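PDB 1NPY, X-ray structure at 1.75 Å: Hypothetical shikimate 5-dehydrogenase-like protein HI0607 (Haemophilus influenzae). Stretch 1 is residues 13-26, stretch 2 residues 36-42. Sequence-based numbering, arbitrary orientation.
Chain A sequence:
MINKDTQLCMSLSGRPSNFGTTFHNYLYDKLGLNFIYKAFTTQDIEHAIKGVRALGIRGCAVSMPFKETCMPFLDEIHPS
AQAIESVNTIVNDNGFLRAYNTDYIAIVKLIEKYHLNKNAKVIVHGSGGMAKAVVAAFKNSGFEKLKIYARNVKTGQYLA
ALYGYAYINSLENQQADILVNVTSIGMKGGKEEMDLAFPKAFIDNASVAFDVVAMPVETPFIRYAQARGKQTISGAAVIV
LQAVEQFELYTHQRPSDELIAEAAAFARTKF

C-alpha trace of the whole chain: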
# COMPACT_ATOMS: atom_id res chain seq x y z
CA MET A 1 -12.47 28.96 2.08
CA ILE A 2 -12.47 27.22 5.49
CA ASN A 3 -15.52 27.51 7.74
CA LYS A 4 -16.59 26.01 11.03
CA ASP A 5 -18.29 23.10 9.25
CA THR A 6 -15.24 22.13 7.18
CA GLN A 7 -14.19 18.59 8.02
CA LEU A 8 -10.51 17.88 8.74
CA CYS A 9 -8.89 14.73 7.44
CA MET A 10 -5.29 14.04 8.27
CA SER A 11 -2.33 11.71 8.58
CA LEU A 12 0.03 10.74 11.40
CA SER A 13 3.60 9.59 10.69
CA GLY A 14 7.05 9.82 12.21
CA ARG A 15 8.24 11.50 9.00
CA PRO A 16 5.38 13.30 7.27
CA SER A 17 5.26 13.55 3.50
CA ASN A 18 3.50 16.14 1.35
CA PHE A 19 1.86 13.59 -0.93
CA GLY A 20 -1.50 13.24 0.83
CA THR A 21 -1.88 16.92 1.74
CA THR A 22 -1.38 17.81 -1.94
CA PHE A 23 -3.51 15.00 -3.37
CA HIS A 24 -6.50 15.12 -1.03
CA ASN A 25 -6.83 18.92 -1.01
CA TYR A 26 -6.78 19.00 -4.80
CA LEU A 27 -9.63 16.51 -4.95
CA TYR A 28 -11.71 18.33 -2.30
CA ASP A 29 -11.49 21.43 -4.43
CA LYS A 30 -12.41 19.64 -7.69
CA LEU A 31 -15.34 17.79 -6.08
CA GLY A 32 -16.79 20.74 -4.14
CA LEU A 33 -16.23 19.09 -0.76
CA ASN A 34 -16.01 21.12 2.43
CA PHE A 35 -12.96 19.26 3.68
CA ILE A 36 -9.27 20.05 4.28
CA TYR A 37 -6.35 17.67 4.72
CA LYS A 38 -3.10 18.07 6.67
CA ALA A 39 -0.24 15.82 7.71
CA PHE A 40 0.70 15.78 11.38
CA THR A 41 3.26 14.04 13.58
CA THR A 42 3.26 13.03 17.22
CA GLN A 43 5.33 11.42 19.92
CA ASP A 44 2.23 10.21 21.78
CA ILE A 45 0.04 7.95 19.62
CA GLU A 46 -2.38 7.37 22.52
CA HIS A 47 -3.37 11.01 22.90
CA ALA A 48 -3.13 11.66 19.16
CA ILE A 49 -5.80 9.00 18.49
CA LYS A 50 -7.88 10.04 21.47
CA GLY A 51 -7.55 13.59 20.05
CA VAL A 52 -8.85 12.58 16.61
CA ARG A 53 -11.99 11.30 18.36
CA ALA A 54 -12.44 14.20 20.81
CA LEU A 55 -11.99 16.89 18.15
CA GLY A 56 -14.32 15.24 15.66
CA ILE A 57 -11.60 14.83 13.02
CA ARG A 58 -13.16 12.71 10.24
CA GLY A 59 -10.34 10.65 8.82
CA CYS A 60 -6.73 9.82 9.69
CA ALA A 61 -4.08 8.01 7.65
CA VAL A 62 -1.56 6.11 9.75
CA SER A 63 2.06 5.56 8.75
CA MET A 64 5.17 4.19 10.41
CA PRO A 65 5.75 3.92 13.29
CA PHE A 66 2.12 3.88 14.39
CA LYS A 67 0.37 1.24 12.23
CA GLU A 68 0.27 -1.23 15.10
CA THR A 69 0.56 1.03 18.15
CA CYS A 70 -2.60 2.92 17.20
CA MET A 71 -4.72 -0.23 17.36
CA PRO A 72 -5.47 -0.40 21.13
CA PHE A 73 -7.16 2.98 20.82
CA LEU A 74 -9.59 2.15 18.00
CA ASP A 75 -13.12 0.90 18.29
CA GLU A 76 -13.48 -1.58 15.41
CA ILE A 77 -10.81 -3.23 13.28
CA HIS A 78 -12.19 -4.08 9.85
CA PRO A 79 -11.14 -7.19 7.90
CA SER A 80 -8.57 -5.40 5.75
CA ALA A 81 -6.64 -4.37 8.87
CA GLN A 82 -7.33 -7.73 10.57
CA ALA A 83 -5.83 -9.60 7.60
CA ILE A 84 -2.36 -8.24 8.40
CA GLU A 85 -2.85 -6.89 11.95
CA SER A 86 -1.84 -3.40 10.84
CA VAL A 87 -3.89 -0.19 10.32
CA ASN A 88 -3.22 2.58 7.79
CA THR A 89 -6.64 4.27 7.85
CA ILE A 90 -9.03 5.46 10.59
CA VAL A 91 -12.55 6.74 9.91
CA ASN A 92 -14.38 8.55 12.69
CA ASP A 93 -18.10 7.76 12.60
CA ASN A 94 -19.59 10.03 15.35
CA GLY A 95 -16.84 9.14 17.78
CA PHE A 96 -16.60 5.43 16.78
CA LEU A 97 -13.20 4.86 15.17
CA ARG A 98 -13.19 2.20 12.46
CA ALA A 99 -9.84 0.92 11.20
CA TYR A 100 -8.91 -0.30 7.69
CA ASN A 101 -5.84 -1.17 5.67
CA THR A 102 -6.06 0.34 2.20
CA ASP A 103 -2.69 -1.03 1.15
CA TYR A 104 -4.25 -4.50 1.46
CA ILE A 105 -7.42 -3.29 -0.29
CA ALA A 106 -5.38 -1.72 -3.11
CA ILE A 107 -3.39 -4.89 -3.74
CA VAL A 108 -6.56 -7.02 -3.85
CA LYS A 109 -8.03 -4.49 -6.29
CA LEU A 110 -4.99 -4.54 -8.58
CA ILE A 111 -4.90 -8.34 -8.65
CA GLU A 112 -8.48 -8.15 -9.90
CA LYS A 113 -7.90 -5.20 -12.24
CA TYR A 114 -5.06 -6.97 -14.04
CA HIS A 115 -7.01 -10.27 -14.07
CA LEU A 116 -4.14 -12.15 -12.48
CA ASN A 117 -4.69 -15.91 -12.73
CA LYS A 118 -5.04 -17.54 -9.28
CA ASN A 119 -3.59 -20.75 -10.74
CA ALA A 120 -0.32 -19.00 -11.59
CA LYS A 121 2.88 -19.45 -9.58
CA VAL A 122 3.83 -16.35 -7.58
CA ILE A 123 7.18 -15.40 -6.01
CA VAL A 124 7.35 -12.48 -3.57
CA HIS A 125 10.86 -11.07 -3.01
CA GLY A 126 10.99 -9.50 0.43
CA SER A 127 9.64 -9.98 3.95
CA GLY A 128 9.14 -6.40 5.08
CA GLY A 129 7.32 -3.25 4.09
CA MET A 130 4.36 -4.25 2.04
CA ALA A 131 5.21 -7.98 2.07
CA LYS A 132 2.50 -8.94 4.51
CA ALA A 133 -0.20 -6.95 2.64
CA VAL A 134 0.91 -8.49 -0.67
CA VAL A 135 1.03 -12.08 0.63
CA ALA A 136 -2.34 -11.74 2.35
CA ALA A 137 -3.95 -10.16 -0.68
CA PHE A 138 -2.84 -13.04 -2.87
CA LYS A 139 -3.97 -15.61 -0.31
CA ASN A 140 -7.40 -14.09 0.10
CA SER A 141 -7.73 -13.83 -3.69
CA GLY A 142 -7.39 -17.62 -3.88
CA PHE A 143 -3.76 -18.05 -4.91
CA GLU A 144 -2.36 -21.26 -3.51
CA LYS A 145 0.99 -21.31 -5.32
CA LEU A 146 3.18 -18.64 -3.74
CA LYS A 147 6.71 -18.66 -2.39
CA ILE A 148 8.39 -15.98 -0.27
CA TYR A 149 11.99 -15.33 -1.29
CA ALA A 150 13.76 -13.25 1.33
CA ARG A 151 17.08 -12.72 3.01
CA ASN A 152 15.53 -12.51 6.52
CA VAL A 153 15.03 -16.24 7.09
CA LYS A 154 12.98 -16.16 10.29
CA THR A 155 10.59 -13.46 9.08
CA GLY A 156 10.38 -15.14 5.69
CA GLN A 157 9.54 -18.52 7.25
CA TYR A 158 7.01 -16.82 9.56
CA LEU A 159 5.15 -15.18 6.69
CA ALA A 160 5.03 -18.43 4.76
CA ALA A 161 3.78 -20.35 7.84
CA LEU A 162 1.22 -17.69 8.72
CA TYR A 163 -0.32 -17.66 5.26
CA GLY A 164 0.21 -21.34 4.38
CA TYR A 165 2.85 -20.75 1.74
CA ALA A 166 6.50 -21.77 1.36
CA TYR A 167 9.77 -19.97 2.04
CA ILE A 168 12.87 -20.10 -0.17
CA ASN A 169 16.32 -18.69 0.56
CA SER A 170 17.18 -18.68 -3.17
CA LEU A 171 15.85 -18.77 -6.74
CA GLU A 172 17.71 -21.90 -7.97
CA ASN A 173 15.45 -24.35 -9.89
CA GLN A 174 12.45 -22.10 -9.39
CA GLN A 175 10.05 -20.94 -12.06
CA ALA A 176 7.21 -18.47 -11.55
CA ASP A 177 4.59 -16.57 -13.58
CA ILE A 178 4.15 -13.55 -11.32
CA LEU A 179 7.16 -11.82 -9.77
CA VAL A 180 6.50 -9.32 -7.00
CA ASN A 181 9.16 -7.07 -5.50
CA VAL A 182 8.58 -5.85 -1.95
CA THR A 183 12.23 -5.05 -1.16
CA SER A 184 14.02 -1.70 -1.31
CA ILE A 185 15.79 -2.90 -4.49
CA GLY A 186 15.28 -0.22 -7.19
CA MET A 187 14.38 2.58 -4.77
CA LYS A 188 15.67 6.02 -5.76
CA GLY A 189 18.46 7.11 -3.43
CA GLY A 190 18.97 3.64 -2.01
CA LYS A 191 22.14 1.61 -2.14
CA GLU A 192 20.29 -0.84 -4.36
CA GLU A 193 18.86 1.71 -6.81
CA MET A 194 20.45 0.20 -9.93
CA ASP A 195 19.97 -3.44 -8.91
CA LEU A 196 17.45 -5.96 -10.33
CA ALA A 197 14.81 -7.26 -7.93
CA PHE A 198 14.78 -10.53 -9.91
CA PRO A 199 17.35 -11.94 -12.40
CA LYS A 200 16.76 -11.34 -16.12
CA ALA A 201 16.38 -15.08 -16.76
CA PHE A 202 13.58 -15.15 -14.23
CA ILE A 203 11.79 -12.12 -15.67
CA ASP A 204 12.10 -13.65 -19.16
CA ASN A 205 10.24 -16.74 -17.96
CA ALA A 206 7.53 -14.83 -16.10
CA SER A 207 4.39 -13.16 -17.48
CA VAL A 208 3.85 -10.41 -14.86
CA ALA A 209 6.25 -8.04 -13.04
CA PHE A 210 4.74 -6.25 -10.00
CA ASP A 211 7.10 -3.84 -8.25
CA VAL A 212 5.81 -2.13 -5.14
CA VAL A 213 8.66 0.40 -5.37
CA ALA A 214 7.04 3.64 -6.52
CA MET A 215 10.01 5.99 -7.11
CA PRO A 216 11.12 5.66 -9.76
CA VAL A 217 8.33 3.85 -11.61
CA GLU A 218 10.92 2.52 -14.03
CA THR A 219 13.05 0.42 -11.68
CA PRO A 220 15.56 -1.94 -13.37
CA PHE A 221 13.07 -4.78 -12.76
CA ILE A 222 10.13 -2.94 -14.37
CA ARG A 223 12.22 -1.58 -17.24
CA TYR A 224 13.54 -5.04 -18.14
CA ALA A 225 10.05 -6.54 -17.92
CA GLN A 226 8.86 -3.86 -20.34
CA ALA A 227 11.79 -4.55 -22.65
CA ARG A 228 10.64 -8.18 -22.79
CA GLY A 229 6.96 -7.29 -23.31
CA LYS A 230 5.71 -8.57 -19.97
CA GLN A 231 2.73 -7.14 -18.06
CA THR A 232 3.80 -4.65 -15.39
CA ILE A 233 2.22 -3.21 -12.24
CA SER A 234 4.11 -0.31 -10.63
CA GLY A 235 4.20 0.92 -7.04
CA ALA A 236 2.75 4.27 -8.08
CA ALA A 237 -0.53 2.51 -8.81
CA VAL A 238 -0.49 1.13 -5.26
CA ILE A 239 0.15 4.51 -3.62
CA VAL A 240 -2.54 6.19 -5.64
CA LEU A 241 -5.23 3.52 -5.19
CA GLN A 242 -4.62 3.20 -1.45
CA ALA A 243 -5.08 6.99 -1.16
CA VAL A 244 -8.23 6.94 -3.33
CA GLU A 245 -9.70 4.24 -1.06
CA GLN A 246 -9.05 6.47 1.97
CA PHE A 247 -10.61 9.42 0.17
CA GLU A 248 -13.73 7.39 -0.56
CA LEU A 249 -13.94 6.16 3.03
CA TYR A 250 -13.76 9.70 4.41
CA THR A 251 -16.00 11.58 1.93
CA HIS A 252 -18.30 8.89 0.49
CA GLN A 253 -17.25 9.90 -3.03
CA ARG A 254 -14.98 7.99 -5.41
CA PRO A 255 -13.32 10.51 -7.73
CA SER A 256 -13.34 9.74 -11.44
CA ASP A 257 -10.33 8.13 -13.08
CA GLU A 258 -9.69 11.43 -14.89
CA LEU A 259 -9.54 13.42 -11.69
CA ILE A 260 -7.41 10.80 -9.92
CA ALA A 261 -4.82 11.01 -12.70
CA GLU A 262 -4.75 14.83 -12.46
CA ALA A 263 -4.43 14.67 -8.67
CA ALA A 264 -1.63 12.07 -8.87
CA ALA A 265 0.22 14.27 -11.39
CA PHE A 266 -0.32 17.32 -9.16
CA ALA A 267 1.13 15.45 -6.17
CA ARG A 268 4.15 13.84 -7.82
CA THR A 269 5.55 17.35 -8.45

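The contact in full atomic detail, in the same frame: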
# COMPACT_ATOMS: atom_id res chain seq x y z
N SER A 13 2.42 10.35 11.05
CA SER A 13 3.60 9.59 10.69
C SER A 13 4.78 10.17 11.45
O SER A 13 4.77 11.34 11.82
CB SER A 13 4.04 9.75 9.23
OG SER A 13 3.04 10.25 8.39
N GLY A 14 5.83 9.36 11.57
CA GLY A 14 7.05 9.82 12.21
C GLY A 14 7.80 10.80 11.31
O GLY A 14 8.50 11.69 11.81
N ARG A 15 7.60 10.64 10.00
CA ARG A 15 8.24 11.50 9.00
C ARG A 15 7.21 11.86 7.94
O ARG A 15 7.09 11.19 6.91
CB ARG A 15 9.45 10.81 8.36
CG ARG A 15 10.66 10.70 9.29
CD ARG A 15 11.04 11.97 10.07
NE ARG A 15 11.73 12.98 9.27
CZ ARG A 15 12.96 12.87 8.80
NH1 ARG A 15 13.68 11.77 9.01
NH2 ARG A 15 13.48 13.86 8.09
N PRO A 16 6.42 12.90 8.22
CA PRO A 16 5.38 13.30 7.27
C PRO A 16 5.89 13.64 5.87
O PRO A 16 6.98 14.21 5.66
CB PRO A 16 4.76 14.54 7.92
CG PRO A 16 5.08 14.45 9.39
CD PRO A 16 6.41 13.74 9.43
N SER A 17 5.07 13.24 4.91
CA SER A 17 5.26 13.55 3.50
C SER A 17 4.23 14.61 3.08
O SER A 17 3.29 14.92 3.81
CB SER A 17 5.14 12.27 2.69
OG SER A 17 4.65 12.50 1.38
N ASN A 18 4.46 15.21 1.92
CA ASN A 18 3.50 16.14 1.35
C ASN A 18 2.52 15.51 0.38
O ASN A 18 1.63 16.22 -0.09
CB ASN A 18 4.18 17.29 0.63
CG ASN A 18 4.38 18.49 1.54
OD1 ASN A 18 3.46 18.91 2.23
ND2 ASN A 18 5.58 19.05 1.52
N PHE A 19 2.68 14.23 0.10
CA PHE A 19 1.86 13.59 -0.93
C PHE A 19 0.38 13.74 -0.62
O PHE A 19 -0.37 14.28 -1.41
CB PHE A 19 2.18 12.09 -1.12
CG PHE A 19 1.20 11.42 -2.05
CD1 PHE A 19 1.33 11.56 -3.42
CD2 PHE A 19 0.13 10.70 -1.55
CE1 PHE A 19 0.43 10.99 -4.28
CE2 PHE A 19 -0.79 10.12 -2.41
CZ PHE A 19 -0.63 10.27 -3.77
N GLY A 20 -0.07 13.26 0.54
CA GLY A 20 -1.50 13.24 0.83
C GLY A 20 -2.11 14.62 0.96
O GLY A 20 -3.23 14.88 0.49
N THR A 21 -1.41 15.54 1.61
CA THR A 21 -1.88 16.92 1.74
C THR A 21 -2.10 17.54 0.35
O THR A 21 -3.13 18.17 0.09
CB THR A 21 -0.92 17.77 2.58
OG1 THR A 21 -0.78 17.17 3.87
CG2 THR A 21 -1.45 19.16 2.85
N THR A 22 -1.20 17.28 -0.59
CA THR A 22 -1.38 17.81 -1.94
C THR A 22 -2.56 17.18 -2.68
O THR A 22 -3.45 17.86 -3.19
CB THR A 22 -0.06 17.63 -2.71
OG1 THR A 22 0.97 18.36 -2.03
CG2 THR A 22 -0.13 18.28 -4.07
N PHE A 23 -2.58 15.86 -2.63
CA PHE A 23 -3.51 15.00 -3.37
C PHE A 23 -4.93 15.18 -2.85
O PHE A 23 -5.85 15.41 -3.64
CB PHE A 23 -3.07 13.55 -3.17
CG PHE A 23 -3.86 12.52 -3.92
CD1 PHE A 23 -3.57 12.23 -5.24
CD2 PHE A 23 -4.84 11.77 -3.29
CE1 PHE A 23 -4.29 11.24 -5.93
CE2 PHE A 23 -5.52 10.77 -3.97
CZ PHE A 23 -5.27 10.54 -5.31
N HIS A 24 -5.13 15.03 -1.54
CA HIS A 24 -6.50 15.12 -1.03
C HIS A 24 -7.12 16.52 -1.18
O HIS A 24 -8.29 16.69 -1.56
CB HIS A 24 -6.56 14.65 0.43
CG HIS A 24 -6.42 13.17 0.61
ND1 HIS A 24 -5.20 12.55 0.79
CD2 HIS A 24 -7.35 12.21 0.76
CE1 HIS A 24 -5.39 11.25 0.94
NE2 HIS A 24 -6.69 11.02 0.95
N ASN A 25 -6.34 17.56 -0.89
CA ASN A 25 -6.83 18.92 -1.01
C ASN A 25 -7.19 19.29 -2.45
O ASN A 25 -8.22 19.93 -2.69
CB ASN A 25 -5.88 19.95 -0.40
CG ASN A 25 -5.88 19.93 1.13
OD1 ASN A 25 -4.82 19.77 1.76
ND2 ASN A 25 -7.05 20.06 1.75
N TYR A 26 -6.41 18.82 -3.40
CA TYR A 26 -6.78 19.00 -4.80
C TYR A 26 -8.14 18.40 -5.13
O TYR A 26 -8.98 19.05 -5.77
CB TYR A 26 -5.71 18.38 -5.69
CG TYR A 26 -5.92 18.56 -7.18
CD1 TYR A 26 -5.50 19.70 -7.85
CD2 TYR A 26 -6.54 17.56 -7.91
CE1 TYR A 26 -5.69 19.85 -9.23
CE2 TYR A 26 -6.73 17.69 -9.28
CZ TYR A 26 -6.30 18.83 -9.93
OH TYR A 26 -6.50 18.93 -11.30
N ILE A 36 -10.70 19.77 4.41
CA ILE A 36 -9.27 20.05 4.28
C ILE A 36 -8.45 18.89 4.82
O ILE A 36 -8.92 18.10 5.65
CB ILE A 36 -8.86 21.33 5.02
CG1 ILE A 36 -9.25 21.27 6.50
CG2 ILE A 36 -9.41 22.54 4.32
CD1 ILE A 36 -8.58 22.32 7.40
N TYR A 37 -7.24 18.74 4.31
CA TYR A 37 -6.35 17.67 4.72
C TYR A 37 -5.01 18.26 5.19
O TYR A 37 -4.51 19.20 4.57
CB TYR A 37 -6.03 16.75 3.54
CG TYR A 37 -5.42 15.41 3.90
CD1 TYR A 37 -6.22 14.26 3.96
CD2 TYR A 37 -4.06 15.25 4.15
CE1 TYR A 37 -5.70 13.02 4.25
CE2 TYR A 37 -3.52 14.00 4.42
CZ TYR A 37 -4.34 12.88 4.44
OH TYR A 37 -3.87 11.61 4.68
N LYS A 38 -4.48 17.73 6.28
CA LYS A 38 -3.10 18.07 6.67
C LYS A 38 -2.38 16.90 7.32
O LYS A 38 -2.97 16.14 8.09
CB LYS A 38 -3.10 19.26 7.63
CG LYS A 38 -1.74 19.93 7.70
CD LYS A 38 -1.71 21.03 8.76
CE LYS A 38 -1.03 20.55 10.03
NZ LYS A 38 0.44 20.30 9.85
N ALA A 39 -1.10 16.75 7.01
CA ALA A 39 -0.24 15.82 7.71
C ALA A 39 0.22 16.38 9.06
O ALA A 39 0.59 17.55 9.20
CB ALA A 39 0.97 15.49 6.84
N PHE A 40 0.25 15.48 10.03
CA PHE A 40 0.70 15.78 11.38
C PHE A 40 1.72 14.75 11.82
O PHE A 40 1.91 13.70 11.20
CB PHE A 40 -0.46 15.77 12.37
CG PHE A 40 -1.49 16.86 12.20
CD1 PHE A 40 -1.55 17.93 13.08
CD2 PHE A 40 -2.50 16.75 11.27
CE1 PHE A 40 -2.53 18.90 12.97
CE2 PHE A 40 -3.49 17.71 11.17
CZ PHE A 40 -3.51 18.79 12.03
N THR A 41 2.44 15.03 12.90
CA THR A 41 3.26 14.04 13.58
C THR A 41 2.94 14.10 15.06
O THR A 41 2.17 14.95 15.53
CB THR A 41 4.75 14.25 13.33
OG1 THR A 41 5.52 13.12 13.80
CG2 THR A 41 5.21 15.50 14.09
N THR A 42 3.48 13.13 15.79
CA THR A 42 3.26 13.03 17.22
C THR A 42 4.32 12.13 17.82
O THR A 42 4.97 11.35 17.10
CB THR A 42 1.86 12.43 17.53
OG1 THR A 42 1.57 12.42 18.93
CG2 THR A 42 1.76 10.97 17.11
O HOH W 1 1.78 12.56 8.60

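Helix 19-26 lies against strand 36-40 with its axis running almost exactly antiparallel to the strand (174°) and 7.0 Å from it at closest approach. At Gly20 an ideal CB would point toward the strand and come 3.3 Å from Tyr37 CE2, so the missing side chain leaves room for the ring.

Tyr37 contributes the largest buried area, and its partner is aromatic. The His24 and Tyr37 rings form an offset stack, nearly parallel at 7° with centroids 4.2 Å apart. Flat, nearly parallel rings can pack face to face, with His24 ND1 3.5 Å from Tyr37 CE1. The imidazole is steadied from within the helix, His24 ND1 donating to Gly20 O at 3.1 Å, and that same carbonyl lies over a face of the Tyr37 ring.

Polar side chains next to the stack reach the strand backbone. Thr21 OG1 accepts a weak hydrogen bond from Ala39 N (3.2 Å), while its methyl CG2 packs 3.5 Å from Tyr37 O; a short hydroxyl side chain on the helix can reach a strand amide without a long spacer. Asn25 brings its amide to the backbone of Ile36 and Tyr37.

Before the helix, the chain is bonded to the end of the strand. Thr41 OG1 donates to Ser13 O at 2.8 Å, and Ser13 N makes a weak bond to Phe40 O at 3.4 Å. A water reinforces this junction, lying 2.6 Å from Ser13 OG and donating to Phe40 O at 2.8 Å.

The apolar contact here is modest: Pro16 CB meets Ala39 CB at 4.1 Å, a compact ring against a methyl. Beyond it, Ser17 OG caps the helix by accepting from Phe19 N at 2.9 Å, satisfying an amide that has no preceding helical turn to bond to.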